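Local structure of alternansucrase (Leuconostoc mesenteroides, 6HVG) at residues Leu535-Asp540 with Asn551-Gly556; His542-Thr547 with Val1169-Arg1174; Asn844-Ala849 with Ile952-Ser957; Gln1087-Gly1092 with Arg1115-Phe1120. The protein is a large multidomain member of glycoside hydrolase family 70, with a barrel of parallel strands, a bound calcium ion and choline-binding-type repeats. All coordinates share one frame; numbering follows the deposited sequence.

Contact 1 (Leu535-Asp540 with Asn551-Gly556); sequences LAYQDD and NNRKLG
Strand 534-537 of a six-stranded antiparallel sheet leads into a long loop, and along this passage Tyr537 and Asp539 meet Arg553 from a later part of the same loop. Arg553 reaches across with its chain extended from CG to NE (chi3 170°) and makes the largest contribution to the contact. Arg553 NH1 forms a salt bridge with Asp539 OD1 at 2.5 Å. The two side chains run past each other in opposite directions, and the carboxylate and guanidinium planes stand 39° apart. The ion pair is made through OD1, while the second carboxylate oxygen faces a different partner: Asp539 OD2 accepts a weak bond from Asn551 N at 3.3 Å, bent to 129°. Tyr537 offers its CB to one guanidinium face of Arg553, 3.7 Å above the plane and offset toward the rim. NH2 itself comes near the plane of the Tyr537 ring at its edge, a geometry that is not a cation-pi stack. Within 535-540, Gln538 folds back to bond its NE2 to Ala536 O at 2.9 Å, with the donor above the carbonyl plane.

Arg553 NE bonds to Met1248 O, and NH2 to Thr547 O and Ala1245 O. Asp539 OD1 has a second partner in Ser549 OG. Gly556 N bonds to Glu575, a calcium ligand, which places the loop in the neighbourhood of the metal site. Arg553 thus ties the loop after strand 534-537 back to that strand's end and, through Met1248 O, to neighbouring strand 1248-1252 of the antiparallel sheet.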
loop_
_atom_site.group_PDB
_atom_site.type_symbol
_atom_site.label_atom_id
_atom_site.label_comp_id
_atom_site.label_asym_id
_atom_site.label_seq_id
_atom_site.Cartn_x
_atom_site.Cartn_y
_atom_site.Cartn_z
ATOM N N LEU A 535 -4.578 -2.582 -13.602
ATOM C CA LEU A 535 -5.116 -3.139 -14.825
ATOM C C LEU A 535 -3.981 -3.710 -15.661
ATOM O O LEU A 535 -2.999 -3.032 -15.896
ATOM C CB LEU A 535 -5.780 -2.054 -15.645
ATOM C CG LEU A 535 -6.997 -1.379 -15.020
ATOM C CD1 LEU A 535 -7.497 -0.261 -15.929
ATOM C CD2 LEU A 535 -8.076 -2.402 -14.777
ATOM N N ALA A 536 -4.104 -4.965 -16.094
ATOM C CA ALA A 536 -3.117 -5.547 -16.987
ATOM C C ALA A 536 -3.615 -5.419 -18.427
ATOM O O ALA A 536 -4.731 -5.815 -18.731
ATOM C CB ALA A 536 -2.875 -6.995 -16.643
ATOM N N TYR A 537 -2.785 -4.875 -19.309
ATOM C CA TYR A 537 -3.137 -4.753 -20.703
ATOM C C TYR A 537 -3.021 -6.101 -21.404
ATOM O O TYR A 537 -2.158 -6.917 -21.069
ATOM C CB TYR A 537 -2.250 -3.739 -21.425
ATOM C CG TYR A 537 -2.272 -2.328 -20.876
ATOM C CD1 TYR A 537 -3.323 -1.848 -20.141
ATOM C CD2 TYR A 537 -1.211 -1.460 -21.119
ATOM C CE1 TYR A 537 -3.308 -0.555 -19.615
ATOM C CE2 TYR A 537 -1.211 -0.165 -20.628
ATOM C CZ TYR A 537 -2.265 0.274 -19.874
ATOM O OH TYR A 537 -2.259 1.532 -19.372
ATOM N N GLN A 538 -3.879 -6.313 -22.411
ATOM C CA GLN A 538 -3.928 -7.590 -23.132
ATOM C C GLN A 538 -3.570 -7.454 -24.604
ATOM O O GLN A 538 -3.703 -6.384 -25.188
ATOM C CB GLN A 538 -5.308 -8.208 -22.987
ATOM C CG GLN A 538 -5.821 -8.262 -21.557
ATOM C CD GLN A 538 -4.997 -9.153 -20.650
ATOM O OE1 GLN A 538 -4.627 -10.261 -21.007
ATOM N NE2 GLN A 538 -4.692 -8.653 -19.466
ATOM N N ASP A 539 -3.084 -8.549 -25.180
ATOM C CA ASP A 539 -2.816 -8.645 -26.627
ATOM C C ASP A 539 -4.096 -8.995 -27.340
ATOM O O ASP A 539 -4.536 -10.138 -27.273
ATOM C CB ASP A 539 -1.768 -9.719 -26.928
ATOM C CG ASP A 539 -0.379 -9.336 -26.462
ATOM O OD1 ASP A 539 -0.133 -8.156 -26.138
ATOM O OD2 ASP A 539 0.485 -10.227 -26.448
ATOM N N ASP A 540 -4.666 -8.012 -28.040
ATOM C CA ASP A 540 -5.975 -8.144 -28.655
ATOM C C ASP A 540 -5.946 -7.456 -30.028
ATOM O O ASP A 540 -6.393 -6.313 -30.188
ATOM C CB ASP A 540 -7.018 -7.543 -27.708
ATOM C CG ASP A 540 -8.437 -7.536 -28.278
ATOM O OD1 ASP A 540 -8.710 -8.175 -29.336
ATOM O OD2 ASP A 540 -9.288 -6.886 -27.622
ATOM N N ASN A 551 3.121 -10.690 -28.311
ATOM C CA ASN A 551 3.303 -11.831 -27.408
ATOM C C ASN A 551 4.466 -11.676 -26.430
ATOM O O ASN A 551 5.252 -12.590 -26.214
ATOM C CB ASN A 551 3.385 -13.155 -28.173
ATOM C CG ASN A 551 3.048 -14.360 -27.285
ATOM O OD1 ASN A 551 2.267 -14.248 -26.328
ATOM N ND2 ASN A 551 3.656 -15.510 -27.580
ATOM N N ASN A 552 4.541 -10.499 -25.824
ATOM C CA ASN A 552 5.493 -10.220 -24.779
ATOM C C ASN A 552 4.672 -10.147 -23.495
ATOM O O ASN A 552 3.836 -11.014 -23.257
ATOM C CB ASN A 552 6.242 -8.936 -25.095
ATOM C CG ASN A 552 7.221 -9.122 -26.236
ATOM O OD1 ASN A 552 8.181 -9.873 -26.115
ATOM N ND2 ASN A 552 6.986 -8.443 -27.337
ATOM N N ARG A 553 4.909 -9.136 -22.664
ATOM C CA ARG A 553 4.223 -9.000 -21.385
ATOM C C ARG A 553 4.242 -10.254 -20.498
ATOM O O ARG A 553 3.205 -10.671 -19.995
ATOM C CB ARG A 553 2.775 -8.556 -21.605
ATOM C CG ARG A 553 2.637 -7.209 -22.301
ATOM C CD ARG A 553 1.189 -6.926 -22.570
ATOM N NE ARG A 553 0.980 -5.558 -23.031
ATOM C CZ ARG A 553 0.179 -5.205 -24.033
ATOM N NH1 ARG A 553 -0.510 -6.123 -24.700
ATOM N NH2 ARG A 553 0.070 -3.923 -24.363
ATOM N N LYS A 554 5.420 -10.836 -20.290
ATOM C CA LYS A 554 5.609 -11.863 -19.253
ATOM C C LYS A 554 5.695 -11.179 -17.909
ATOM O O LYS A 554 6.604 -10.384 -17.664
ATOM C CB LYS A 554 6.881 -12.667 -19.471
ATOM C CG LYS A 554 6.906 -13.397 -20.805
ATOM C CD LYS A 554 8.318 -13.627 -21.276
ATOM C CE LYS A 554 8.379 -14.124 -22.717
ATOM N NZ LYS A 554 8.359 -15.605 -22.723
ATOM N N LEU A 555 4.740 -11.485 -17.047
ATOM C CA LEU A 555 4.629 -10.816 -15.775
ATOM C C LEU A 555 5.288 -11.601 -14.663
ATOM O O LEU A 555 5.268 -12.835 -14.667
ATOM C CB LEU A 555 3.164 -10.650 -15.458
ATOM C CG LEU A 555 2.325 -9.887 -16.502
ATOM C CD1 LEU A 555 0.886 -9.694 -16.030
ATOM C CD2 LEU A 555 2.917 -8.547 -16.871
ATOM N N GLY A 556 5.928 -10.891 -13.738
ATOM C CA GLY A 556 6.436 -11.500 -12.504
ATOM C C GLY A 556 7.688 -12.315 -12.701
ATOM O O GLY A 556 7.910 -13.268 -11.972
#

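Contact 2 (His542-Thr547 with Val1169-Arg1174)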
loop_
_atom_site.group_PDB
_atom_site.type_symbol
_atom_site.label_atom_id
_atom_site.label_comp_id
_atom_site.label_asym_id
_atom_site.label_seq_id
_atom_site.Cartn_x
_atom_site.Cartn_y
_atom_site.Cartn_z
ATOM N N HIS A 542 -7.691 -7.944 -32.739
ATOM C CA HIS A 542 -8.970 -7.616 -33.372
ATOM C C HIS A 542 -9.475 -6.197 -33.021
ATOM O O HIS A 542 -9.841 -5.426 -33.910
ATOM C CB HIS A 542 -10.037 -8.659 -33.029
ATOM C CG HIS A 542 -11.278 -8.541 -33.865
ATOM N ND1 HIS A 542 -12.477 -8.058 -33.368
ATOM C CD2 HIS A 542 -11.496 -8.804 -35.180
ATOM C CE1 HIS A 542 -13.377 -8.034 -34.334
ATOM N NE2 HIS A 542 -12.808 -8.479 -35.444
ATOM N N ARG A 543 -9.477 -5.851 -31.736
ATOM C CA ARG A 543 -10.073 -4.600 -31.268
ATOM C C ARG A 543 -9.087 -3.475 -30.990
ATOM O O ARG A 543 -9.448 -2.297 -31.078
ATOM C CB ARG A 543 -10.860 -4.847 -29.992
ATOM C CG ARG A 543 -12.064 -5.761 -30.183
ATOM C CD ARG A 543 -12.884 -5.885 -28.916
ATOM N NE ARG A 543 -12.091 -6.500 -27.868
ATOM C CZ ARG A 543 -12.519 -6.749 -26.640
ATOM N NH1 ARG A 543 -13.753 -6.458 -26.271
ATOM N NH2 ARG A 543 -11.688 -7.294 -25.765
ATOM N N THR A 544 -7.848 -3.813 -30.655
ATOM C CA THR A 544 -6.919 -2.810 -30.142
ATOM C C THR A 544 -5.486 -3.136 -30.587
ATOM O O THR A 544 -4.575 -3.276 -29.781
ATOM C CB THR A 544 -7.094 -2.680 -28.608
ATOM O OG1 THR A 544 -6.237 -1.666 -28.113
ATOM C CG2 THR A 544 -6.776 -3.948 -27.902
ATOM N N PRO A 545 -5.289 -3.245 -31.904
ATOM C CA PRO A 545 -4.011 -3.711 -32.433
ATOM C C PRO A 545 -2.803 -2.778 -32.142
ATOM O O PRO A 545 -1.687 -3.264 -32.063
ATOM C CB PRO A 545 -4.282 -3.830 -33.936
ATOM C CG PRO A 545 -5.328 -2.806 -34.204
ATOM C CD PRO A 545 -6.175 -2.732 -32.968
ATOM N N ASN A 546 -3.020 -1.470 -31.992
ATOM C CA ASN A 546 -1.915 -0.534 -31.675
ATOM C C ASN A 546 -1.253 -0.858 -30.343
ATOM O O ASN A 546 -0.088 -0.556 -30.108
ATOM C CB ASN A 546 -2.416 0.921 -31.616
ATOM C CG ASN A 546 -3.074 1.370 -32.907
ATOM O OD1 ASN A 546 -2.979 0.698 -33.933
ATOM N ND2 ASN A 546 -3.720 2.512 -32.862
ATOM N N THR A 547 -2.042 -1.480 -29.478
ATOM C CA THR A 547 -1.697 -1.789 -28.113
ATOM C C THR A 547 -1.153 -3.203 -27.947
ATOM O O THR A 547 -0.753 -3.592 -26.860
ATOM C CB THR A 547 -2.960 -1.592 -27.289
ATOM O OG1 THR A 547 -3.163 -0.176 -27.145
ATOM C CG2 THR A 547 -2.871 -2.273 -25.919
ATOM N N VAL A 1169 -6.500 3.464 -26.519
ATOM C CA VAL A 1169 -7.499 2.529 -26.046
ATOM C C VAL A 1169 -6.827 1.178 -25.933
ATOM O O VAL A 1169 -6.365 0.633 -26.923
ATOM C CB VAL A 1169 -8.739 2.455 -26.966
ATOM C CG1 VAL A 1169 -9.704 1.383 -26.489
ATOM C CG2 VAL A 1169 -9.448 3.794 -26.998
ATOM N N VAL A 1170 -6.780 0.656 -24.712
ATOM C CA VAL A 1170 -6.185 -0.653 -24.422
ATOM C C VAL A 1170 -7.297 -1.647 -24.088
ATOM O O VAL A 1170 -8.424 -1.239 -23.794
ATOM C CB VAL A 1170 -5.206 -0.594 -23.202
ATOM C CG1 VAL A 1170 -4.134 0.463 -23.408
ATOM C CG2 VAL A 1170 -5.960 -0.349 -21.887
ATOM N N THR A 1171 -6.965 -2.937 -24.140
ATOM C CA THR A 1171 -7.823 -3.998 -23.618
ATOM C C THR A 1171 -7.278 -4.406 -22.246
ATOM O O THR A 1171 -6.145 -4.876 -22.141
ATOM C CB THR A 1171 -7.847 -5.220 -24.551
ATOM O OG1 THR A 1171 -8.512 -4.883 -25.759
ATOM C CG2 THR A 1171 -8.610 -6.359 -23.920
ATOM N N ALA A 1172 -8.092 -4.257 -21.207
ATOM C CA ALA A 1172 -7.597 -4.324 -19.849
ATOM C C ALA A 1172 -8.372 -5.276 -18.970
ATOM O O ALA A 1172 -9.590 -5.378 -19.069
ATOM C CB ALA A 1172 -7.601 -2.934 -19.224
ATOM N N THR A 1173 -7.650 -5.941 -18.079
ATOM C CA THR A 1173 -8.226 -6.801 -17.059
ATOM C C THR A 1173 -7.780 -6.318 -15.689
ATOM O O THR A 1173 -6.627 -5.938 -15.515
ATOM C CB THR A 1173 -7.744 -8.245 -17.250
ATOM O OG1 THR A 1173 -8.103 -8.706 -18.553
ATOM C CG2 THR A 1173 -8.336 -9.179 -16.209
ATOM N N ARG A 1174 -8.691 -6.322 -14.714
ATOM C CA ARG A 1174 -8.383 -5.909 -13.336
ATOM C C ARG A 1174 -7.599 -6.982 -12.624
ATOM O O ARG A 1174 -8.027 -8.122 -12.554
ATOM C CB ARG A 1174 -9.655 -5.612 -12.577
ATOM C CG ARG A 1174 -9.479 -5.178 -11.139
ATOM C CD ARG A 1174 -9.053 -3.718 -11.047
ATOM N NE ARG A 1174 -9.068 -3.273 -9.670
ATOM C CZ ARG A 1174 -8.168 -3.646 -8.763
ATOM N NH1 ARG A 1174 -7.144 -4.450 -9.084
ATOM N NH2 ARG A 1174 -8.282 -3.201 -7.520
#
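Two threonine hydroxyls, those of Thr544 and Thr547, converge on the carbonyl oxygen of Val1169. Thr544 OG1, placed anti to its backbone N (chi1 -177°), donates the stronger bond to Val1169 O at 2.6 Å. It meets the oxygen at a C=O...donor angle of 142°, tilted 25° from the carbonyl plane. The bond from Thr547 OG1 to Val1169 O is weak, at 3.3 Å. A backbone bond from Thr547 N to Thr544 O, 3.1 Å, closes the turn that holds both hydroxyls near one acceptor.

Methyl contacts flank this polar point. Thr547 CG2 lies 3.9 Å from Val1170 CG1. Thr544 CG2 faces the hydroxyl side of Thr1171, at OG1, as well as its CB, which is 3.7 Å away. The remaining contact is arginine against methyl: Arg543, bent at chi3, crosses Thr1171 at about a right angle, with Arg543 NH2 3.7 Å from Thr1171 CG2. Asp540 OD2 ties these last two residues together, pairing with Arg543 NE in a salt bridge and with Thr1171 OG1 in a hydrogen bond.

The loop thus covers one part of strand 1166-1175, which is flanked in its antiparallel sheet by strands 534-537 and 1190-1197; Val1170 packs on Tyr537 of the former and on Tyr1192 of the latter.

Contact 3 (Asn844-Ala849 with Ile952-Ser957); sequences NPVISA and IDVYDS
The axes of segment 844-849, the first turn and a half of helix 844-857, and of strand 952-954 approach to 8.8 Å, with their N-to-C directions 48° apart. Val846 and Val954 form the nearest backbone pair, their CA atoms 6.3 Å apart. This is helix-on-sheet packing: the helix comes after barrel strand 821-825, with the short helix 826-829 between them, and the strand belongs to a large antiparallel sheet consistent with domain C of this family. Side chains alternate along 952-955, for Ile952 and Val954 direct their CB atoms toward the helix while Asp953 and Tyr955 direct theirs away.

Val954 has the largest share of the contact, closely followed by Val846. Its CG1 is anti to the backbone N (chi1 171°) and its CG2 lies beside that N, which divides the two methyls between different helix residues. Val954 CG2 meets Val846 CG2 at 3.9 Å, the two valine side chains being inclined to one another. The same Val846 methyl, CG2, also faces Ile952, 4.4 Å from its CB, and so bridges two successive inward residues of the strand. The contacts across the segments are between carbon atoms, with no polar bond among them. Val945 of the adjoining strand 940-947 touches Val846, Ile952 and Val954, and Pro808 of helix 807-814 touches Val846 and Ile952.

One helix turn beyond Val846, Ala849 CB lies 3.7 Å from Val954 CG1.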
loop_
_atom_site.group_PDB
_atom_site.type_symbol
_atom_site.label_atom_id
_atom_site.label_comp_id
_atom_site.label_asym_id
_atom_site.label_seq_id
_atom_site.Cartn_x
_atom_site.Cartn_y
_atom_site.Cartn_z
ATOM N N ASN A 844 24.712 12.756 14.525
ATOM C CA ASN A 844 25.840 13.089 13.658
ATOM C C ASN A 844 27.253 12.934 14.270
ATOM O O ASN A 844 28.133 12.322 13.656
ATOM C CB ASN A 844 25.676 14.496 13.082
ATOM C CG ASN A 844 26.682 14.793 11.989
ATOM O OD1 ASN A 844 27.891 14.853 12.238
ATOM N ND2 ASN A 844 26.188 15.008 10.766
ATOM N N PRO A 845 27.482 13.479 15.472
ATOM C CA PRO A 845 28.830 13.387 16.028
ATOM C C PRO A 845 29.270 11.953 16.287
ATOM O O PRO A 845 30.398 11.593 15.962
ATOM C CB PRO A 845 28.727 14.189 17.334
ATOM C CG PRO A 845 27.555 15.079 17.128
ATOM C CD PRO A 845 26.587 14.229 16.367
ATOM N N VAL A 846 28.386 11.140 16.850
ATOM C CA VAL A 846 28.721 9.738 17.178
ATOM C C VAL A 846 28.983 8.933 15.909
ATOM O O VAL A 846 29.959 8.211 15.809
ATOM C CB VAL A 846 27.606 9.024 17.979
ATOM C CG1 VAL A 846 28.093 7.673 18.487
ATOM C CG2 VAL A 846 27.159 9.887 19.147
ATOM N N ILE A 847 28.121 9.092 14.921
ATOM C CA ILE A 847 28.263 8.373 13.671
ATOM C C ILE A 847 29.498 8.883 12.906
ATOM O O ILE A 847 30.194 8.103 12.276
ATOM C CB ILE A 847 26.993 8.508 12.805
ATOM C CG1 ILE A 847 25.739 8.012 13.555
ATOM C CG2 ILE A 847 27.149 7.728 11.515
ATOM C CD1 ILE A 847 24.441 8.332 12.845
ATOM N N SER A 848 29.774 10.194 12.975
ATOM C CA SER A 848 30.954 10.780 12.329
ATOM C C SER A 848 32.249 10.228 12.927
ATOM O O SER A 848 33.219 9.966 12.211
ATOM C CB SER A 848 30.938 12.302 12.442
ATOM O OG SER A 848 29.808 12.854 11.765
ATOM N N ALA A 849 32.247 10.048 14.242
ATOM C CA ALA A 849 33.369 9.447 14.944
ATOM C C ALA A 849 33.581 8.004 14.534
ATOM O O ALA A 849 34.714 7.586 14.228
ATOM C CB ALA A 849 33.158 9.530 16.444
ATOM N N ILE A 952 25.695 10.360 24.856
ATOM C CA ILE A 952 26.837 9.496 24.575
ATOM C C ILE A 952 28.022 10.418 24.365
ATOM O O ILE A 952 27.981 11.263 23.490
ATOM C CB ILE A 952 26.640 8.639 23.294
ATOM C CG1 ILE A 952 25.390 7.761 23.403
ATOM C CG2 ILE A 952 27.853 7.747 23.058
ATOM C CD1 ILE A 952 24.924 7.146 22.099
ATOM N N ASP A 953 29.058 10.263 25.184
ATOM C CA ASP A 953 30.284 11.032 25.032
ATOM C C ASP A 953 31.093 10.491 23.867
ATOM O O ASP A 953 31.153 9.292 23.651
ATOM C CB ASP A 953 31.137 10.974 26.301
ATOM C CG ASP A 953 30.519 11.737 27.474
ATOM O OD1 ASP A 953 29.829 12.757 27.255
ATOM O OD2 ASP A 953 30.750 11.316 28.631
ATOM N N VAL A 954 31.713 11.403 23.126
ATOM C CA VAL A 954 32.567 11.077 21.981
ATOM C C VAL A 954 33.981 11.618 22.239
ATOM O O VAL A 954 34.158 12.791 22.573
ATOM C CB VAL A 954 31.997 11.702 20.688
ATOM C CG1 VAL A 954 32.974 11.558 19.534
ATOM C CG2 VAL A 954 30.649 11.077 20.354
ATOM N N TYR A 955 34.985 10.766 22.068
ATOM C CA TYR A 955 36.376 11.151 22.339
ATOM C C TYR A 955 37.157 11.193 21.036
ATOM O O TYR A 955 37.340 10.162 20.381
ATOM C CB TYR A 955 37.007 10.173 23.339
ATOM C CG TYR A 955 36.257 10.118 24.653
ATOM C CD1 TYR A 955 36.302 11.183 25.543
ATOM C CD2 TYR A 955 35.474 9.020 24.990
ATOM C CE1 TYR A 955 35.592 11.165 26.736
ATOM C CE2 TYR A 955 34.747 8.996 26.175
ATOM C CZ TYR A 955 34.822 10.068 27.044
ATOM O OH TYR A 955 34.141 10.045 28.224
ATOM N N ASP A 956 37.625 12.382 20.669
ATOM C CA ASP A 956 38.197 12.614 19.326
ATOM C C ASP A 956 39.640 12.148 19.198
ATOM O O ASP A 956 40.096 11.864 18.087
ATOM C CB ASP A 956 38.095 14.096 18.940
ATOM C CG ASP A 956 36.695 14.665 19.165
ATOM O OD1 ASP A 956 35.711 13.928 18.930
ATOM O OD2 ASP A 956 36.573 15.828 19.605
ATOM N N SER A 957 40.347 12.066 20.326
ATOM C CA SER A 957 41.742 11.622 20.336
ATOM C C SER A 957 42.130 10.953 21.671
ATOM O O SER A 957 41.365 10.995 22.630
ATOM C CB SER A 957 42.629 12.827 20.090
ATOM O OG SER A 957 42.330 13.859 21.016
#

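Contact 4 (Gln1087-Gly1092 with Arg1115-Phe1120)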
loop_
_atom_site.group_PDB
_atom_site.type_symbol
_atom_site.label_atom_id
_atom_site.label_comp_id
_atom_site.label_asym_id
_atom_site.label_seq_id
_atom_site.Cartn_x
_atom_site.Cartn_y
_atom_site.Cartn_z
ATOM N N GLN A 1087 17.757 11.519 -10.571
ATOM C CA GLN A 1087 17.850 12.901 -11.051
ATOM C C GLN A 1087 16.823 13.263 -12.115
ATOM O O GLN A 1087 16.914 14.333 -12.742
ATOM C CB GLN A 1087 19.241 13.146 -11.611
ATOM C CG GLN A 1087 20.340 12.972 -10.587
ATOM C CD GLN A 1087 20.245 13.990 -9.492
ATOM O OE1 GLN A 1087 20.187 15.181 -9.767
ATOM N NE2 GLN A 1087 20.235 13.533 -8.242
ATOM N N TYR A 1088 15.813 12.414 -12.283
ATOM C CA TYR A 1088 14.895 12.533 -13.420
ATOM C C TYR A 1088 13.829 13.568 -13.101
ATOM O O TYR A 1088 13.465 13.746 -11.948
ATOM C CB TYR A 1088 14.313 11.169 -13.721
ATOM C CG TYR A 1088 15.401 10.120 -13.643
ATOM C CD1 TYR A 1088 16.388 10.052 -14.609
ATOM C CD2 TYR A 1088 15.480 9.238 -12.570
ATOM C CE1 TYR A 1088 17.398 9.127 -14.529
ATOM C CE2 TYR A 1088 16.485 8.302 -12.497
ATOM C CZ TYR A 1088 17.446 8.259 -13.481
ATOM O OH TYR A 1088 18.482 7.358 -13.424
ATOM N N ARG A 1089 13.358 14.280 -14.110
ATOM C CA ARG A 1089 12.387 15.360 -13.879
ATOM C C ARG A 1089 11.064 14.835 -13.329
ATOM O O ARG A 1089 10.432 13.965 -13.948
ATOM C CB ARG A 1089 12.092 16.143 -15.156
ATOM C CG ARG A 1089 11.031 17.209 -14.923
ATOM C CD ARG A 1089 10.973 18.227 -16.030
ATOM N NE ARG A 1089 12.297 18.684 -16.443
ATOM C CZ ARG A 1089 13.090 19.480 -15.728
ATOM N NH1 ARG A 1089 12.721 19.936 -14.535
ATOM N NH2 ARG A 1089 14.253 19.854 -16.226
ATOM N N SER A 1090 10.635 15.408 -12.206
ATOM C CA SER A 1090 9.413 14.969 -11.558
ATOM C C SER A 1090 8.179 15.229 -12.418
ATOM O O SER A 1090 8.085 16.258 -13.110
ATOM C CB SER A 1090 9.232 15.655 -10.218
ATOM O OG SER A 1090 7.951 15.370 -9.670
ATOM N N SER A 1091 7.244 14.282 -12.356
ATOM C CA SER A 1091 5.937 14.425 -12.986
ATOM C C SER A 1091 5.032 15.341 -12.158
ATOM O O SER A 1091 3.998 15.800 -12.647
ATOM C CB SER A 1091 5.274 13.064 -13.172
ATOM O OG SER A 1091 5.216 12.371 -11.941
ATOM N N GLY A 1092 5.418 15.601 -10.913
ATOM C CA GLY A 1092 4.825 16.687 -10.138
ATOM C C GLY A 1092 3.368 16.488 -9.746
ATOM O O GLY A 1092 2.976 15.402 -9.313
ATOM N N ARG A 1115 12.605 10.178 -18.898
ATOM C CA ARG A 1115 13.710 9.458 -18.246
ATOM C C ARG A 1115 15.068 10.118 -18.495
ATOM O O ARG A 1115 16.007 9.901 -17.726
ATOM C CB ARG A 1115 13.778 8.024 -18.724
ATOM C CG ARG A 1115 12.453 7.302 -18.658
ATOM C CD ARG A 1115 12.598 5.805 -18.722
ATOM N NE ARG A 1115 13.310 5.413 -19.908
ATOM C CZ ARG A 1115 13.776 4.193 -20.101
ATOM N NH1 ARG A 1115 13.580 3.242 -19.195
ATOM N NH2 ARG A 1115 14.433 3.926 -21.218
ATOM N N TYR A 1116 15.187 10.900 -19.568
ATOM C CA TYR A 1116 16.457 11.466 -19.953
ATOM C C TYR A 1116 16.634 12.937 -19.562
ATOM O O TYR A 1116 17.729 13.483 -19.732
ATOM C CB TYR A 1116 16.641 11.326 -21.450
ATOM C CG TYR A 1116 16.843 9.911 -21.914
ATOM C CD1 TYR A 1116 15.763 9.083 -22.140
ATOM C CD2 TYR A 1116 18.117 9.423 -22.178
ATOM C CE1 TYR A 1116 15.936 7.788 -22.586
ATOM C CE2 TYR A 1116 18.306 8.132 -22.632
ATOM C CZ TYR A 1116 17.206 7.318 -22.832
ATOM O OH TYR A 1116 17.400 6.031 -23.269
ATOM N N ASP A 1117 15.578 13.583 -19.065
ATOM C CA ASP A 1117 15.662 14.970 -18.599
ATOM C C ASP A 1117 16.122 14.980 -17.148
ATOM O O ASP A 1117 15.344 14.694 -16.230
ATOM C CB ASP A 1117 14.303 15.646 -18.720
ATOM C CG ASP A 1117 14.346 17.131 -18.452
ATOM O OD1 ASP A 1117 15.337 17.613 -17.906
ATOM O OD2 ASP A 1117 13.363 17.831 -18.765
ATOM N N LEU A 1118 17.392 15.331 -16.935
ATOM C CA LEU A 1118 17.982 15.395 -15.593
ATOM C C LEU A 1118 18.185 16.849 -15.090
ATOM O O LEU A 1118 18.970 17.102 -14.172
ATOM C CB LEU A 1118 19.300 14.631 -15.588
ATOM C CG LEU A 1118 19.148 13.089 -15.537
ATOM C CD1 LEU A 1118 18.840 12.490 -16.899
ATOM C CD2 LEU A 1118 20.384 12.423 -14.952
ATOM N N GLY A 1119 17.438 17.783 -15.672
ATOM C CA GLY A 1119 17.451 19.169 -15.232
ATOM C C GLY A 1119 17.814 20.177 -16.315
ATOM O O GLY A 1119 18.266 21.274 -16.001
ATOM N N PHE A 1120 17.537 19.845 -17.579
ATOM C CA PHE A 1120 17.868 20.748 -18.672
ATOM C C PHE A 1120 16.967 21.965 -18.699
ATOM O O PHE A 1120 15.871 21.949 -18.153
ATOM C CB PHE A 1120 17.779 20.050 -20.023
ATOM C CG PHE A 1120 18.750 18.914 -20.191
ATOM C CD1 PHE A 1120 18.311 17.610 -20.120
ATOM C CD2 PHE A 1120 20.102 19.149 -20.430
ATOM C CE1 PHE A 1120 19.188 16.557 -20.286
ATOM C CE2 PHE A 1120 20.990 18.095 -20.599
ATOM C CZ PHE A 1120 20.529 16.795 -20.516
#
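Arg1089 and Asp1117 are turned steeply against each other, their guanidinium and carboxylate planes 71° apart. Arg1089 CG is anti to the backbone N (chi1 177°), and the chain bends at chi3 to bring NE onto Asp1117 OD2 at 2.7 Å. The bond is nearly straight at 174° and lies in the guanidinium plane, yet it enters from above the plane of the carboxylate. A weak bond from Arg1089 NH2 to Asp1117 OD1, 3.0 Å, is added, so the salt bridge is two-pronged but unequal.

OD1 is also occupied by its own loop. Asp1117 OD1 accepts from Gly1119 N at 3.1 Å, completing an Asx turn, and from Phe1120 N at 3.2 Å, an Asx motif, both donors arriving close to the direction of the C-O bond. The backbones meet beside this pair: Arg1089 N bonds to Asp1117 O at 2.9 Å, and Leu1118 CA makes a CA-H...O contact with Gln1087 O.

Leu1118 spreads its two methyls over the other segment. Leu1118 CD2 reaches Gln1087 CB at 3.6 Å, while Leu1118 CD1 comes obliquely to Tyr1088 CD1 at 4.1 Å. Tyr1088 OH goes on to bond Asp1155 O in barrel strand 1151-1156, and Asn1128 O takes a further bond from Arg1089 NH2.

Asp1117 therefore gathers backbone N-H groups of its own loop and the arginine of the facing segment on one carboxylate. This would be expected to favour its ionised form, and it couples the fold of loop 1115-1120 to the position of Arg1089.

Overall arrangement
Contacts 1 and 2 share one antiparallel sheet, through neighbouring strands 534-537 and 1166-1175, and their centres lie 10 Å apart; they touch directly where Gln538 N lies 2.7 Å from Thr1171 O, a probable hydrogen bond. Contact 1 is nevertheless at the surface and relies on a salt bridge, whereas contact 2 is buried and relies on neutral hydroxyls meeting a carbonyl. Contact 4, also buried, places an ion pair among loops by the parallel barrel, about 15 Å from contact 1 between nearest atoms. Contact 3 is partly buried and purely apolar, on the other side of the chain's centre from contact 2, with about 60 Å between their centres.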